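Local structure of regulatory protein SdiA (Escherichia coli, 4LFU) at residues F17-Y27 / E160-D170; P85-W95 / R116-M124. The protein activates transcription of the ftsQAZ cell-division genes and of ydiV, acting as a LuxR-type quorum-sensing receptor that responds to AI-1 autoinducers. All coordinates share one frame; numbering follows the deposited sequence.

How the contacts relate
Both contacts belong to the autoinducer-binding domain; their centres are 22 Å apart, and their nearest atoms come within about 5 Å without touching. In sequence, contact 2 falls between the two segments of contact 1. Contact 1 packs the amino-terminal helices on helix 147-167, whereas contact 2 pairs strand 92-94, outermost within this chain, with strand 117-124 of the five-stranded antiparallel sheet. Helix 147-167 connects them physically: its carboxyl-terminal part supplies most of one segment of contact 1, while M154 and V158 lie against V119 and Q121 of contact 2. The side chain of W95 is about 4 Å from a tetraethylene glycol, probably from crystallisation. Across the dimer, Q90 of the second subunit makes a weak hydrogen bond to E160.

Contact 1 (F17-Y27 / E160-D170); sequences FQRMETAEEVY and ESLMALMRLND
The F17 ring has one face turned to the backbone of E160 and S161, with E160 C and S161 N toward its rim, and the methyl CE of M20 over the opposite face. Its CD2 also meets E160 CB at 3.6 Å. The second flat group, the R167 guanidinium, has F17 O and M20 O at its edge and Q18 O over one face; this last pair is close but too poorly angled for a hydrogen bond. Two nitrogens donate to M20 O: R167 NH1 at 3.0 Å, nearly along the C=O axis (173°), and R167 NH2 at 2.9 Å. A weak third bond joins R167 NH2 to F17 O at 3.0 Å. R167 reaches these carbonyls through an extended start, with CG anti to the backbone N (chi1 163°), followed by a bend at chi3.

Helices 23-27 and 160-167 run antiparallel (177°), with their axes 9.9 Å apart. V26 sends its methyls to different residues: CG1 to S161 CB (3.6 Å), CG2 to A164 CB (3.9 Å). L168 closes one end of this apolar strip, its CD1 3.5 Å from T22 C and also touching V26 CG2. Farther along, L165 crosses Y27 at about a right angle and also touches L44 of strand 41-47. A Schellman motif at N169 ends the helix, bringing the D170 carboxylate beside A23 CB; D170 OD1 bonds to I172 N.

The chemistry is thus divided between an apolar helix-helix seam and one arginine. R167 binds the carbonyl of M20, just beyond helix 6-19, and weakly that of F17 in its last turn, so that helix's negative end probably favours the positive charge.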
loop_
_atom_site.group_PDB
_atom_site.type_symbol
_atom_site.label_atom_id
_atom_site.label_comp_id
_atom_site.label_asym_id
_atom_site.label_seq_id
_atom_site.Cartn_x
_atom_site.Cartn_y
_atom_site.Cartn_z
ATOM N N PHE A 17 -20.902 3.596 4.071
ATOM C CA PHE A 17 -19.627 4.002 4.691
ATOM C C PHE A 17 -19.229 5.431 4.358
ATOM O O PHE A 17 -18.590 6.106 5.173
ATOM C CB PHE A 17 -18.495 3.039 4.339
ATOM C CG PHE A 17 -18.526 1.754 5.120
ATOM C CD1 PHE A 17 -18.107 1.721 6.458
ATOM C CD2 PHE A 17 -18.969 0.572 4.526
ATOM C CE1 PHE A 17 -18.127 0.545 7.179
ATOM C CE2 PHE A 17 -18.986 -0.613 5.244
ATOM C CZ PHE A 17 -18.561 -0.627 6.576
ATOM N N GLN A 18 -19.600 5.881 3.162
ATOM C CA GLN A 18 -19.432 7.288 2.772
ATOM C C GLN A 18 -20.143 8.237 3.747
ATOM O O GLN A 18 -19.576 9.239 4.176
ATOM C CB GLN A 18 -19.973 7.535 1.354
ATOM C CG GLN A 18 -18.963 7.413 0.199
ATOM C CD GLN A 18 -19.648 7.397 -1.192
ATOM O OE1 GLN A 18 -19.240 6.651 -2.090
ATOM N NE2 GLN A 18 -20.705 8.212 -1.355
ATOM N N ARG A 19 -21.376 7.901 4.111
ATOM C CA ARG A 19 -22.216 8.803 4.890
ATOM C C ARG A 19 -21.990 8.764 6.421
ATOM O O ARG A 19 -22.540 9.585 7.149
ATOM C CB ARG A 19 -23.699 8.607 4.501
ATOM C CG ARG A 19 -24.619 8.003 5.572
ATOM C CD ARG A 19 -24.764 6.492 5.443
ATOM N NE ARG A 19 -25.010 5.741 6.696
ATOM C CZ ARG A 19 -24.847 6.185 7.952
ATOM N NH1 ARG A 19 -24.428 7.426 8.210
ATOM N NH2 ARG A 19 -25.105 5.368 8.976
ATOM N N MET A 20 -21.172 7.831 6.909
ATOM C CA MET A 20 -20.928 7.703 8.349
ATOM C C MET A 20 -20.207 8.906 8.934
ATOM O O MET A 20 -19.314 9.466 8.298
ATOM C CB MET A 20 -20.195 6.402 8.661
ATOM C CG MET A 20 -21.154 5.224 8.665
ATOM S SD MET A 20 -20.390 3.620 8.525
ATOM C CE MET A 20 -21.741 2.681 7.808
ATOM N N GLU A 21 -20.606 9.293 10.145
ATOM C CA GLU A 21 -20.116 10.507 10.795
ATOM C C GLU A 21 -19.322 10.235 12.070
ATOM O O GLU A 21 -18.659 11.139 12.596
ATOM C CB GLU A 21 -21.283 11.442 11.137
ATOM C CG GLU A 21 -21.844 12.244 9.968
ATOM C CD GLU A 21 -22.967 13.213 10.402
ATOM O OE1 GLU A 21 -22.764 13.965 11.402
ATOM O OE2 GLU A 21 -24.047 13.227 9.740
ATOM N N THR A 22 -19.403 9.003 12.574
ATOM C CA THR A 22 -18.647 8.594 13.768
ATOM C C THR A 22 -17.989 7.205 13.633
ATOM O O THR A 22 -18.394 6.383 12.808
ATOM C CB THR A 22 -19.531 8.618 15.061
ATOM O OG1 THR A 22 -20.709 7.825 14.858
ATOM C CG2 THR A 22 -19.927 10.052 15.435
ATOM N N ALA A 23 -16.965 6.970 14.451
ATOM C CA ALA A 23 -16.364 5.656 14.627
ATOM C C ALA A 23 -17.380 4.549 14.992
ATOM O O ALA A 23 -17.366 3.485 14.372
ATOM C CB ALA A 23 -15.260 5.734 15.666
ATOM N N GLU A 24 -18.261 4.799 15.963
ATOM C CA GLU A 24 -19.276 3.806 16.386
ATOM C C GLU A 24 -20.206 3.354 15.259
ATOM O O GLU A 24 -20.612 2.193 15.233
ATOM C CB GLU A 24 -20.061 4.267 17.638
ATOM C CG GLU A 24 -21.523 3.689 17.826
ATOM C CD GLU A 24 -21.630 2.170 18.152
ATOM O OE1 GLU A 24 -20.594 1.461 18.285
ATOM O OE2 GLU A 24 -22.784 1.679 18.271
ATOM N N GLU A 25 -20.517 4.248 14.321
ATOM C CA GLU A 25 -21.332 3.894 13.152
ATOM C C GLU A 25 -20.598 2.921 12.248
ATOM O O GLU A 25 -21.218 2.054 11.626
ATOM C CB GLU A 25 -21.679 5.130 12.317
ATOM C CG GLU A 25 -22.760 6.065 12.851
ATOM C CD GLU A 25 -22.926 7.285 11.925
ATOM O OE1 GLU A 25 -23.505 7.139 10.820
ATOM O OE2 GLU A 25 -22.447 8.377 12.281
ATOM N N VAL A 26 -19.279 3.098 12.145
ATOM C CA VAL A 26 -18.412 2.190 11.379
ATOM C C VAL A 26 -18.375 0.809 12.058
ATOM O O VAL A 26 -18.626 -0.219 11.409
ATOM C CB VAL A 26 -16.954 2.768 11.222
ATOM C CG1 VAL A 26 -16.076 1.807 10.504
ATOM C CG2 VAL A 26 -16.953 4.111 10.496
ATOM N N TYR A 27 -18.091 0.799 13.366
ATOM C CA TYR A 27 -18.025 -0.449 14.135
ATOM C C TYR A 27 -19.350 -1.188 14.186
ATOM O O TYR A 27 -19.390 -2.402 14.008
ATOM C CB TYR A 27 -17.470 -0.225 15.533
ATOM C CG TYR A 27 -16.079 0.336 15.524
ATOM C CD1 TYR A 27 -15.076 -0.242 14.750
ATOM C CD2 TYR A 27 -15.758 1.429 16.299
ATOM C CE1 TYR A 27 -13.775 0.283 14.745
ATOM C CE2 TYR A 27 -14.479 1.959 16.300
ATOM C CZ TYR A 27 -13.494 1.383 15.522
ATOM O OH TYR A 27 -12.214 1.917 15.536
ATOM N N GLU A 160 -13.421 -0.002 3.200
ATOM C CA GLU A 160 -14.352 1.113 3.492
ATOM C C GLU A 160 -14.395 1.491 4.957
ATOM O O GLU A 160 -14.423 2.681 5.281
ATOM C CB GLU A 160 -15.771 0.819 2.985
ATOM C CG GLU A 160 -15.859 0.713 1.465
ATOM C CD GLU A 160 -15.131 1.848 0.757
ATOM O OE1 GLU A 160 -15.493 3.033 0.982
ATOM O OE2 GLU A 160 -14.204 1.559 -0.030
ATOM N N SER A 161 -14.370 0.491 5.847
ATOM C CA SER A 161 -14.363 0.786 7.282
ATOM C C SER A 161 -13.124 1.576 7.664
ATOM O O SER A 161 -13.212 2.569 8.353
ATOM C CB SER A 161 -14.533 -0.477 8.142
ATOM O OG SER A 161 -13.482 -1.418 7.962
ATOM N N LEU A 162 -11.971 1.157 7.166
ATOM C CA LEU A 162 -10.727 1.827 7.496
ATOM C C LEU A 162 -10.525 3.136 6.724
ATOM O O LEU A 162 -9.880 4.042 7.238
ATOM C CB LEU A 162 -9.535 0.888 7.294
ATOM C CG LEU A 162 -9.394 -0.313 8.234
ATOM C CD1 LEU A 162 -8.408 -1.321 7.694
ATOM C CD2 LEU A 162 -8.999 0.138 9.620
ATOM N N MET A 163 -11.063 3.235 5.504
ATOM C CA MET A 163 -11.105 4.543 4.799
ATOM C C MET A 163 -12.018 5.553 5.499
ATOM O O MET A 163 -11.621 6.715 5.694
ATOM C CB MET A 163 -11.466 4.398 3.316
ATOM C CG MET A 163 -10.378 3.692 2.456
ATOM S SD MET A 163 -8.665 4.284 2.627
ATOM C CE MET A 163 -8.839 6.000 2.116
ATOM N N ALA A 164 -13.213 5.110 5.922
ATOM C CA ALA A 164 -14.069 5.933 6.779
ATOM C C ALA A 164 -13.338 6.378 8.036
ATOM O O ALA A 164 -13.319 7.561 8.362
ATOM C CB ALA A 164 -15.352 5.196 7.143
ATOM N N LEU A 165 -12.723 5.444 8.751
ATOM C CA LEU A 165 -11.997 5.806 9.980
ATOM C C LEU A 165 -10.800 6.735 9.747
ATOM O O LEU A 165 -10.439 7.496 10.628
ATOM C CB LEU A 165 -11.572 4.548 10.766
ATOM C CG LEU A 165 -12.706 3.697 11.361
ATOM C CD1 LEU A 165 -12.259 2.254 11.561
ATOM C CD2 LEU A 165 -13.211 4.286 12.659
ATOM N N MET A 166 -10.174 6.643 8.573
ATOM C CA MET A 166 -9.116 7.576 8.186
ATOM C C MET A 166 -9.681 8.972 7.954
ATOM O O MET A 166 -9.117 9.947 8.443
ATOM C CB MET A 166 -8.352 7.092 6.951
ATOM C CG MET A 166 -7.143 6.213 7.295
ATOM S SD MET A 166 -6.147 5.773 5.859
ATOM C CE MET A 166 -4.947 7.102 5.831
ATOM N N ARG A 167 -10.800 9.046 7.226
ATOM C CA ARG A 167 -11.543 10.294 7.007
ATOM C C ARG A 167 -11.967 10.958 8.318
ATOM O O ARG A 167 -11.886 12.167 8.438
ATOM C CB ARG A 167 -12.775 10.042 6.120
ATOM C CG ARG A 167 -13.813 11.163 6.165
ATOM C CD ARG A 167 -14.875 11.009 5.068
ATOM N NE ARG A 167 -15.724 9.828 5.250
ATOM C CZ ARG A 167 -16.677 9.718 6.176
ATOM N NH1 ARG A 167 -16.906 10.714 7.020
ATOM N NH2 ARG A 167 -17.395 8.606 6.261
ATOM N N LEU A 168 -12.385 10.144 9.289
ATOM C CA LEU A 168 -12.817 10.594 10.615
ATOM C C LEU A 168 -11.646 10.793 11.564
ATOM O O LEU A 168 -11.840 10.923 12.774
ATOM C CB LEU A 168 -13.820 9.601 11.221
ATOM C CG LEU A 168 -15.115 9.346 10.429
ATOM C CD1 LEU A 168 -15.951 8.209 10.991
ATOM C CD2 LEU A 168 -15.958 10.602 10.373
ATOM N N ASN A 169 -10.429 10.820 11.015
ATOM C CA ASN A 169 -9.200 11.046 11.792
ATOM C C ASN A 169 -9.044 10.176 13.060
ATOM O O ASN A 169 -8.454 10.610 14.063
ATOM C CB ASN A 169 -9.040 12.536 12.120
ATOM C CG ASN A 169 -7.586 12.928 12.347
ATOM O OD1 ASN A 169 -6.728 12.715 11.480
ATOM N ND2 ASN A 169 -7.298 13.501 13.522
ATOM N N ASP A 170 -9.548 8.934 12.989
ATOM C CA ASP A 170 -9.511 7.996 14.119
ATOM C C ASP A 170 -8.119 7.459 14.504
ATOM O O ASP A 170 -7.274 7.193 13.640
ATOM C CB ASP A 170 -10.480 6.846 13.900
ATOM C CG ASP A 170 -10.946 6.246 15.212
ATOM O OD1 ASP A 170 -10.241 5.380 15.769
ATOM O OD2 ASP A 170 -12.013 6.667 15.701
HETATM O O HOH W 1 -11.438 3.269 17.416
#

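Contact 2 (P85-W95 / R116-M124); sequences PENFSQGHLMW and RRGVTQYLM
W95 lays its indole over G118, and this is the tightly packed end of the contact. G118 CA makes a CH-pi contact 3.8 Å from the centroid of the six-membered ring, and the ring nitrogen W95 NE1 donates to T120 OG1 at 2.7 Å. That oxygen lies only 2° out of the indole plane and also bonds to S134 OG, so T120 is held between the tryptophan and the neighbouring strand. Next to it, L93 and T120 form an antiparallel hydrogen-bonded pair, with T120 N to L93 O at 2.7 Å and L93 N to T120 O at 2.8 Å. F88 continues the packing on this face. The edge of Y122 is directed toward the F88 ring in an edge-to-face pair (centroids 4.8 Å apart, planes at 61°), while L93 CB lies over the opposite face of F88.

The other face of the strands bears H92, V119 and Q121, which meet helix 147-167. H92 ND1 donates to Q121 OE1 at 2.8 Å, nearly in the imidazole plane; the anti chi1 of H92 (-169°) carries the ring across to the glutamine. M94 shares this face but lies at its exposed rim, where packing is looser: its SD is 4.3 Å from V119 CB. A water bonded to Q90 O has only a weak link to Q121 NE2.

A type I' turn from S89 to H92 leads into this short edge strand of the antiparallel sheet. W95 lies near a tetraethylene glycol, probably from crystallisation, which may mark the autoinducer pocket as in other LuxR-type domains.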
loop_
_atom_site.group_PDB
_atom_site.type_symbol
_atom_site.label_atom_id
_atom_site.label_comp_id
_atom_site.label_asym_id
_atom_site.label_seq_id
_atom_site.Cartn_x
_atom_site.Cartn_y
_atom_site.Cartn_z
ATOM N N PRO A 85 0.745 -10.942 7.155
ATOM C CA PRO A 85 0.408 -10.826 5.728
ATOM C C PRO A 85 1.019 -11.914 4.803
ATOM O O PRO A 85 0.431 -12.244 3.780
ATOM C CB PRO A 85 0.918 -9.425 5.366
ATOM C CG PRO A 85 1.906 -9.091 6.391
ATOM C CD PRO A 85 1.410 -9.721 7.650
ATOM N N GLU A 86 2.172 -12.470 5.180
ATOM C CA GLU A 86 2.799 -13.580 4.450
ATOM C C GLU A 86 1.919 -14.824 4.340
ATOM O O GLU A 86 2.133 -15.659 3.465
ATOM C CB GLU A 86 4.152 -13.941 5.063
ATOM C CG GLU A 86 5.300 -12.950 4.719
ATOM C CD GLU A 86 6.038 -12.435 5.965
ATOM O OE1 GLU A 86 7.136 -12.967 6.282
ATOM O OE2 GLU A 86 5.510 -11.505 6.640
ATOM N N ASN A 87 0.914 -14.978 5.187
ATOM C CA ASN A 87 0.102 -16.178 4.997
ATOM C C ASN A 87 -1.313 -15.963 4.409
ATOM O O ASN A 87 -2.154 -16.859 4.385
ATOM C CB ASN A 87 0.240 -17.174 6.180
ATOM C CG ASN A 87 -0.240 -16.616 7.462
ATOM O OD1 ASN A 87 -1.329 -16.058 7.498
ATOM N ND2 ASN A 87 0.552 -16.757 8.539
ATOM N N PHE A 88 -1.516 -14.773 3.856
ATOM C CA PHE A 88 -2.737 -14.418 3.142
ATOM C C PHE A 88 -2.585 -14.698 1.642
ATOM O O PHE A 88 -1.498 -14.621 1.084
ATOM C CB PHE A 88 -3.035 -12.925 3.347
ATOM C CG PHE A 88 -3.633 -12.602 4.686
ATOM C CD1 PHE A 88 -2.852 -12.582 5.838
ATOM C CD2 PHE A 88 -4.977 -12.323 4.798
ATOM C CE1 PHE A 88 -3.414 -12.282 7.068
ATOM C CE2 PHE A 88 -5.520 -12.014 6.022
ATOM C CZ PHE A 88 -4.734 -12.005 7.154
ATOM N N SER A 89 -3.685 -15.018 0.986
ATOM C CA SER A 89 -3.666 -15.069 -0.468
ATOM C C SER A 89 -4.748 -14.133 -0.989
ATOM O O SER A 89 -5.896 -14.235 -0.573
ATOM C CB SER A 89 -3.880 -16.502 -0.954
ATOM O OG SER A 89 -3.982 -16.528 -2.361
ATOM N N GLN A 90 -4.366 -13.211 -1.875
ATOM C CA GLN A 90 -5.265 -12.170 -2.397
ATOM C C GLN A 90 -5.850 -11.296 -1.289
ATOM O O GLN A 90 -7.009 -10.891 -1.367
ATOM C CB GLN A 90 -6.395 -12.776 -3.246
ATOM C CG GLN A 90 -6.212 -12.625 -4.773
ATOM C CD GLN A 90 -5.302 -13.684 -5.327
ATOM O OE1 GLN A 90 -5.341 -14.839 -4.885
ATOM N NE2 GLN A 90 -4.458 -13.308 -6.285
ATOM N N GLY A 91 -5.064 -11.035 -0.249
ATOM C CA GLY A 91 -5.570 -10.297 0.911
ATOM C C GLY A 91 -6.483 -11.091 1.852
ATOM O O GLY A 91 -6.924 -10.568 2.874
ATOM N N HIS A 92 -6.699 -12.366 1.531
ATOM C CA HIS A 92 -7.679 -13.219 2.184
ATOM C C HIS A 92 -7.065 -14.423 2.914
ATOM O O HIS A 92 -6.075 -15.005 2.477
ATOM C CB HIS A 92 -8.694 -13.693 1.140
ATOM C CG HIS A 92 -9.897 -14.368 1.721
ATOM N ND1 HIS A 92 -10.889 -13.674 2.386
ATOM C CD2 HIS A 92 -10.279 -15.669 1.718
ATOM C CE1 HIS A 92 -11.834 -14.520 2.765
ATOM N NE2 HIS A 92 -11.488 -15.735 2.373
ATOM N N LEU A 93 -7.665 -14.771 4.045
ATOM C CA LEU A 93 -7.223 -15.901 4.860
ATOM C C LEU A 93 -8.385 -16.592 5.595
ATOM O O LEU A 93 -8.931 -16.071 6.568
ATOM C CB LEU A 93 -6.134 -15.476 5.851
ATOM C CG LEU A 93 -5.562 -16.512 6.837
ATOM C CD1 LEU A 93 -4.896 -17.711 6.123
ATOM C CD2 LEU A 93 -4.588 -15.818 7.789
ATOM N N MET A 94 -8.764 -17.761 5.092
ATOM C CA MET A 94 -9.730 -18.624 5.757
ATOM C C MET A 94 -8.939 -19.376 6.821
ATOM O O MET A 94 -7.902 -19.940 6.495
ATOM C CB MET A 94 -10.351 -19.594 4.734
ATOM C CG MET A 94 -11.427 -20.528 5.315
ATOM S SD MET A 94 -12.948 -19.633 5.609
ATOM C CE MET A 94 -13.425 -20.292 7.194
ATOM N N TRP A 95 -9.388 -19.369 8.078
ATOM C CA TRP A 95 -8.622 -20.060 9.156
ATOM C C TRP A 95 -8.666 -21.578 9.006
ATOM O O TRP A 95 -9.700 -22.150 8.651
ATOM C CB TRP A 95 -9.062 -19.679 10.580
ATOM C CG TRP A 95 -9.066 -18.203 10.873
ATOM C CD1 TRP A 95 -8.591 -17.188 10.067
ATOM C CD2 TRP A 95 -9.561 -17.569 12.063
ATOM N NE1 TRP A 95 -8.788 -15.977 10.681
ATOM C CE2 TRP A 95 -9.378 -16.178 11.903
ATOM C CE3 TRP A 95 -10.163 -18.043 13.236
ATOM C CZ2 TRP A 95 -9.752 -15.254 12.879
ATOM C CZ3 TRP A 95 -10.561 -17.121 14.206
ATOM C CH2 TRP A 95 -10.340 -15.740 14.019
ATOM N N ARG A 116 -14.484 -21.845 17.011
ATOM C CA ARG A 116 -14.303 -22.974 16.080
ATOM C C ARG A 116 -13.825 -22.562 14.676
ATOM O O ARG A 116 -13.073 -23.283 14.051
ATOM C CB ARG A 116 -15.600 -23.825 15.991
ATOM C CG ARG A 116 -15.983 -24.591 17.309
ATOM C CD ARG A 116 -14.942 -25.653 17.710
ATOM N NE ARG A 116 -15.273 -26.354 18.962
ATOM C CZ ARG A 116 -14.766 -26.066 20.167
ATOM N NH1 ARG A 116 -13.894 -25.077 20.317
ATOM N NH2 ARG A 116 -15.137 -26.766 21.240
ATOM N N ARG A 117 -14.270 -21.405 14.193
ATOM C CA ARG A 117 -14.120 -21.029 12.784
ATOM C C ARG A 117 -13.967 -19.510 12.651
ATOM O O ARG A 117 -14.465 -18.744 13.489
ATOM C CB ARG A 117 -15.345 -21.495 11.951
ATOM C CG ARG A 117 -15.647 -23.021 11.917
ATOM C CD ARG A 117 -14.676 -23.827 11.036
ATOM N NE ARG A 117 -15.038 -25.250 10.969
ATOM C CZ ARG A 117 -14.597 -26.215 11.788
ATOM N NH1 ARG A 117 -13.759 -25.955 12.788
ATOM N NH2 ARG A 117 -15.011 -27.468 11.618
ATOM N N GLY A 118 -13.267 -19.084 11.602
ATOM C CA GLY A 118 -13.159 -17.663 11.284
ATOM C C GLY A 118 -12.453 -17.395 9.975
ATOM O O GLY A 118 -12.043 -18.304 9.282
ATOM N N VAL A 119 -12.293 -16.122 9.663
ATOM C CA VAL A 119 -11.736 -15.695 8.401
ATOM C C VAL A 119 -11.089 -14.310 8.601
ATOM O O VAL A 119 -11.564 -13.515 9.403
ATOM C CB VAL A 119 -12.858 -15.677 7.332
ATOM C CG1 VAL A 119 -13.973 -14.706 7.720
ATOM C CG2 VAL A 119 -12.301 -15.376 5.936
ATOM N N THR A 120 -10.005 -14.022 7.904
ATOM C CA THR A 120 -9.428 -12.673 7.986
ATOM C C THR A 120 -9.230 -12.067 6.589
ATOM O O THR A 120 -8.843 -12.755 5.644
ATOM C CB THR A 120 -8.113 -12.665 8.803
ATOM O OG1 THR A 120 -8.347 -13.340 10.038
ATOM C CG2 THR A 120 -7.626 -11.237 9.111
ATOM N N GLN A 121 -9.543 -10.785 6.463
ATOM C CA GLN A 121 -9.214 -10.039 5.262
ATOM C C GLN A 121 -8.252 -8.911 5.635
ATOM O O GLN A 121 -8.421 -8.284 6.657
ATOM C CB GLN A 121 -10.464 -9.461 4.612
ATOM C CG GLN A 121 -10.176 -8.802 3.270
ATOM C CD GLN A 121 -10.190 -9.775 2.116
ATOM O OE1 GLN A 121 -10.773 -10.859 2.195
ATOM N NE2 GLN A 121 -9.552 -9.385 1.022
ATOM N N TYR A 122 -7.248 -8.655 4.801
ATOM C CA TYR A 122 -6.358 -7.530 5.070
ATOM C C TYR A 122 -6.097 -6.567 3.899
ATOM O O TYR A 122 -6.279 -6.923 2.715
ATOM C CB TYR A 122 -5.053 -7.993 5.725
ATOM C CG TYR A 122 -3.864 -8.066 4.816
ATOM C CD1 TYR A 122 -2.868 -7.073 4.831
ATOM C CD2 TYR A 122 -3.708 -9.138 3.968
ATOM C CE1 TYR A 122 -1.762 -7.149 3.961
ATOM C CE2 TYR A 122 -2.642 -9.228 3.118
ATOM C CZ TYR A 122 -1.672 -8.245 3.114
ATOM O OH TYR A 122 -0.611 -8.423 2.255
ATOM N N LEU A 123 -5.695 -5.346 4.271
ATOM C CA LEU A 123 -5.341 -4.286 3.350
ATOM C C LEU A 123 -4.238 -3.395 3.915
ATOM O O LEU A 123 -4.271 -2.997 5.102
ATOM C CB LEU A 123 -6.561 -3.391 3.068
ATOM C CG LEU A 123 -6.323 -2.332 1.980
ATOM C CD1 LEU A 123 -6.093 -3.010 0.640
ATOM C CD2 LEU A 123 -7.455 -1.323 1.885
ATOM N N MET A 124 -3.286 -3.050 3.054
ATOM C CA MET A 124 -2.349 -1.989 3.378
ATOM C C MET A 124 -2.961 -0.652 3.034
ATOM O O MET A 124 -3.387 -0.439 1.911
ATOM C CB MET A 124 -1.040 -2.125 2.614
ATOM C CG MET A 124 -0.151 -0.903 2.858
ATOM S SD MET A 124 1.542 -1.211 2.402
ATOM C CE MET A 124 1.441 -1.263 0.607
HETATM O O HOH W 2 -9.592 -11.584 -1.514
#